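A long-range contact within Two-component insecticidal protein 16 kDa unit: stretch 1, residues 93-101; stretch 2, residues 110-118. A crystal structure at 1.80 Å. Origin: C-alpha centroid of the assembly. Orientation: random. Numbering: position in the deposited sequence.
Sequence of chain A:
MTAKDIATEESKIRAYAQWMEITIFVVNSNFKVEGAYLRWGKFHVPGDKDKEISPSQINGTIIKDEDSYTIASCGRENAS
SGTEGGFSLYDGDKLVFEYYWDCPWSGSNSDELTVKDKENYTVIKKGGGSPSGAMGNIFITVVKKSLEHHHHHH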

# COMPACT_ATOMS: atom_id res chain seq x y z
N ASP A 93 10.51 -0.41 16.06
CA ASP A 93 11.59 0.24 15.31
C ASP A 93 12.17 -0.65 14.16
O ASP A 93 13.08 -0.26 13.50
CB ASP A 93 12.73 0.61 16.25
CG ASP A 93 12.40 1.76 17.14
OD1 ASP A 93 11.92 2.86 16.63
OD2 ASP A 93 12.62 1.56 18.36
N LYS A 94 11.52 -1.76 13.87
CA LYS A 94 12.00 -2.74 12.91
C LYS A 94 11.25 -2.49 11.58
O LYS A 94 10.02 -2.51 11.52
CB LYS A 94 11.73 -4.15 13.37
CG LYS A 94 12.33 -4.51 14.73
CD LYS A 94 13.40 -5.58 14.55
CE LYS A 94 12.84 -7.00 14.63
NZ LYS A 94 13.89 -8.01 15.04
N LEU A 95 12.00 -2.27 10.51
CA LEU A 95 11.37 -2.14 9.17
C LEU A 95 10.99 -3.55 8.67
O LEU A 95 11.87 -4.41 8.53
CB LEU A 95 12.36 -1.47 8.23
CG LEU A 95 11.86 -1.29 6.77
CD1 LEU A 95 10.63 -0.45 6.67
CD2 LEU A 95 13.01 -0.66 5.99
N VAL A 96 9.69 -3.78 8.36
CA VAL A 96 9.20 -5.05 7.93
C VAL A 96 9.17 -5.12 6.38
O VAL A 96 9.73 -6.07 5.82
CB VAL A 96 7.84 -5.28 8.55
CG1 VAL A 96 7.20 -6.57 8.03
CG2 VAL A 96 8.04 -5.26 10.08
N PHE A 97 8.59 -4.12 5.73
CA PHE A 97 8.58 -4.04 4.20
C PHE A 97 8.51 -2.62 3.68
O PHE A 97 8.21 -1.68 4.38
CB PHE A 97 7.51 -4.89 3.50
CG PHE A 97 6.07 -4.40 3.63
CD1 PHE A 97 5.57 -3.35 2.93
CD2 PHE A 97 5.15 -5.09 4.45
CE1 PHE A 97 4.23 -2.97 3.02
CE2 PHE A 97 3.85 -4.72 4.55
CZ PHE A 97 3.37 -3.63 3.83
N GLU A 98 8.93 -2.49 2.45
CA GLU A 98 8.83 -1.26 1.67
C GLU A 98 8.00 -1.66 0.46
O GLU A 98 8.17 -2.78 -0.10
CB GLU A 98 10.19 -0.76 1.25
CG GLU A 98 11.01 -0.24 2.44
CD GLU A 98 12.48 -0.09 2.10
OE1 GLU A 98 13.04 -0.82 1.25
OE2 GLU A 98 13.03 0.81 2.64
N TYR A 99 6.99 -0.82 0.16
CA TYR A 99 6.20 -1.06 -1.02
C TYR A 99 6.26 0.16 -1.98
O TYR A 99 6.39 1.29 -1.53
CB TYR A 99 4.75 -1.37 -0.62
CG TYR A 99 3.90 -1.77 -1.81
CD1 TYR A 99 4.19 -2.97 -2.53
CD2 TYR A 99 2.89 -0.93 -2.25
CE1 TYR A 99 3.41 -3.32 -3.64
CE2 TYR A 99 2.10 -1.29 -3.29
CZ TYR A 99 2.38 -2.47 -4.00
OH TYR A 99 1.58 -2.71 -5.10
N TYR A 100 6.14 -0.09 -3.28
CA TYR A 100 6.24 0.99 -4.32
C TYR A 100 5.43 0.58 -5.49
O TYR A 100 5.34 -0.63 -5.81
CB TYR A 100 7.73 1.24 -4.75
CG TYR A 100 7.92 2.03 -6.06
CD1 TYR A 100 7.78 3.39 -6.06
CD2 TYR A 100 8.13 1.39 -7.31
CE1 TYR A 100 7.83 4.15 -7.21
CE2 TYR A 100 8.23 2.15 -8.48
CZ TYR A 100 8.09 3.56 -8.39
OH TYR A 100 8.17 4.36 -9.48
N TRP A 101 4.72 1.55 -6.08
CA TRP A 101 3.90 1.31 -7.26
C TRP A 101 4.09 2.47 -8.27
O TRP A 101 4.41 3.58 -7.89
CB TRP A 101 2.42 1.14 -6.87
CG TRP A 101 1.81 2.39 -6.32
CD1 TRP A 101 1.20 3.38 -7.03
CD2 TRP A 101 1.77 2.82 -4.96
NE1 TRP A 101 0.81 4.38 -6.23
CE2 TRP A 101 1.14 4.07 -4.93
CE3 TRP A 101 2.13 2.24 -3.74
CZ2 TRP A 101 0.94 4.79 -3.75
CZ3 TRP A 101 1.94 2.96 -2.58
CH2 TRP A 101 1.30 4.19 -2.58
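Stretch 2 (110-118) SDELTVKDK

Stretch 2 runs alongside stretch 1 as a neighboring β-strand. Residues 110–115 are extended and lie antiparallel to strand 94–101, with an angle of 177° between the two chain directions and a closest approach of 4.6 Å between the axes. The register pairs Phe-97 with Val-115, Glu-98 with Thr-114, Tyr-99 with Leu-113, Tyr-100 with Glu-112 and Trp-101 with Asp-111. Narrow, non-hydrogen-bonded pairs alternate with wider hydrogen-bonded ones: the CA atoms of Trp-101 and Asp-111 are 4.1 Å apart, those of Tyr-100 and Glu-112 5.3 Å.

In the Glu-98 and Thr-114 pair, Glu-98 N donates to Thr-114 O (2.9 Å) and Thr-114 N to Glu-98 O (2.8 Å), both nearly linear. At the next hydrogen-bonded pair, Tyr-100 N to Glu-112 O and Glu-112 N to Tyr-100 O are also 2.9 Å each, but their N-H...O angles fall to 135° and 139°, so these bonds are distinctly bent. Beyond the strand, Lys-116 N still reaches Val-96 O at 2.8 Å. There the backbone of stretch 2 leaves the extended conformation, with phi/psi of -99°/-23° at Lys-116.

Phe-97, Tyr-99, Trp-101, Asp-111, Leu-113 and Val-115 share one face of the sheet, and their rotamers differ in how far they bring the side chains to the other strand. Tyr-99 adopts t (chi1 -174°), so that the end of its side chain comes nearer to stretch 2, where Asp-111 in p (chi1 75°) receives the phenol: Tyr-99 OH donates to Asp-111 OD2 at 2.8 Å. This bond reaches diagonally past the direct partner of Tyr-99, Leu-113, whose CB lies at the ring edge, 3.9 Å from Tyr-99 CD1. Leu-113, with chi1 t and chi2 p, places its CD1 3.6 Å from Phe-97 CD1. It thus makes apolar contacts with both Phe-97 and Tyr-99. Phe-97 and Trp-101 are both p at chi1, and the ends of their side chains lead away from stretch 2. The Trp-101 contact is therefore made close to the backbone, its CB 4.2 Å from Asp-111 CB, while its NE1 is hydrogen-bonded elsewhere in the structure.

The face bearing Glu-98, Tyr-100, Glu-112 and Thr-114 is more polar. Glu-98 is m at chi1 and t at chi2, an extended arrangement that carries its carboxylate out to two waters. Water 1 donates to Glu-98 OE1 (2.6 Å) and accepts from Lys-116 NZ (2.7 Å); water 2 donates to the same Glu-98 OE1 (2.5 Å) and is hydrogen-bonded to Thr-114 OG1 (3.1 Å). Lys-116 is m at chi1, chi2 and chi3, so its chain folds rather than extends. Its CG packs against Leu-95 CD2 at 3.8 Å, and its amine meets Glu-98 through water 1. The end of the Glu-112 side chain, by contrast, leads away from stretch 1.

Where stretch 2 has left its strand, Asp-117 OD2 comes within 4.1 Å of Lys-94 NZ; the charges are opposite, but the distance is too long for a salt bridge.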

# COMPACT_ATOMS: atom_id res chain seq x y z
N SER A 110 3.53 -1.06 -12.76
CA SER A 110 4.49 -1.90 -12.09
C SER A 110 4.43 -1.67 -10.57
O SER A 110 3.91 -0.64 -10.07
CB SER A 110 5.91 -1.62 -12.57
OG SER A 110 6.40 -0.36 -12.09
N ASP A 111 4.95 -2.64 -9.86
CA ASP A 111 5.16 -2.42 -8.39
C ASP A 111 6.34 -3.18 -7.88
O ASP A 111 7.08 -3.85 -8.63
CB ASP A 111 3.85 -2.74 -7.68
CG ASP A 111 3.57 -4.26 -7.56
OD1 ASP A 111 4.45 -5.13 -7.98
OD2 ASP A 111 2.45 -4.53 -7.02
N GLU A 112 6.57 -3.09 -6.59
CA GLU A 112 7.71 -3.77 -6.02
C GLU A 112 7.49 -3.77 -4.55
O GLU A 112 7.22 -2.72 -3.99
CB GLU A 112 8.99 -3.04 -6.30
CG GLU A 112 10.20 -3.56 -5.55
CD GLU A 112 10.94 -4.60 -6.31
OE1 GLU A 112 10.31 -5.31 -7.12
OE2 GLU A 112 12.16 -4.68 -6.09
N LEU A 113 7.58 -4.96 -3.98
CA LEU A 113 7.48 -5.21 -2.50
C LEU A 113 8.77 -5.77 -2.02
O LEU A 113 9.19 -6.86 -2.43
CB LEU A 113 6.39 -6.20 -2.20
CG LEU A 113 6.41 -6.70 -0.76
CD1 LEU A 113 5.87 -5.58 0.14
CD2 LEU A 113 5.59 -7.92 -0.64
N THR A 114 9.47 -5.00 -1.20
CA THR A 114 10.72 -5.34 -0.64
C THR A 114 10.52 -5.78 0.81
O THR A 114 10.30 -4.93 1.68
CB THR A 114 11.68 -4.10 -0.69
OG1 THR A 114 11.74 -3.50 -2.03
CG2 THR A 114 13.11 -4.48 -0.29
N VAL A 115 10.71 -7.09 1.10
CA VAL A 115 10.55 -7.54 2.47
C VAL A 115 11.90 -7.46 3.14
O VAL A 115 12.93 -8.01 2.64
CB VAL A 115 9.99 -8.98 2.56
CG1 VAL A 115 9.91 -9.43 4.04
CG2 VAL A 115 8.67 -9.05 1.85
N LYS A 116 11.92 -6.82 4.28
CA LYS A 116 13.20 -6.49 4.93
C LYS A 116 13.57 -7.48 6.04
O LYS A 116 14.73 -7.58 6.40
CB LYS A 116 13.16 -5.04 5.45
CG LYS A 116 13.09 -4.05 4.26
CD LYS A 116 14.43 -4.05 3.56
CE LYS A 116 15.43 -3.11 4.19
NZ LYS A 116 16.69 -3.00 3.36
N ASP A 117 12.58 -8.17 6.59
CA ASP A 117 12.91 -9.21 7.58
C ASP A 117 12.09 -10.42 7.30
O ASP A 117 11.01 -10.60 7.89
CB ASP A 117 12.67 -8.69 8.99
CG ASP A 117 13.10 -9.70 10.05
OD1 ASP A 117 13.52 -10.83 9.70
OD2 ASP A 117 13.09 -9.31 11.21
N LYS A 118 12.59 -11.28 6.42
CA LYS A 118 11.89 -12.52 6.07
C LYS A 118 11.94 -13.56 7.19
O LYS A 118 11.08 -14.42 7.25
CB LYS A 118 12.53 -13.16 4.87
CG LYS A 118 12.21 -12.42 3.58
CD LYS A 118 13.10 -12.95 2.45
CE LYS A 118 12.88 -12.11 1.17
NZ LYS A 118 13.57 -10.84 1.30
O HOH W 1 15.61 -1.17 1.70
O HOH W 2 13.00 -0.81 -1.28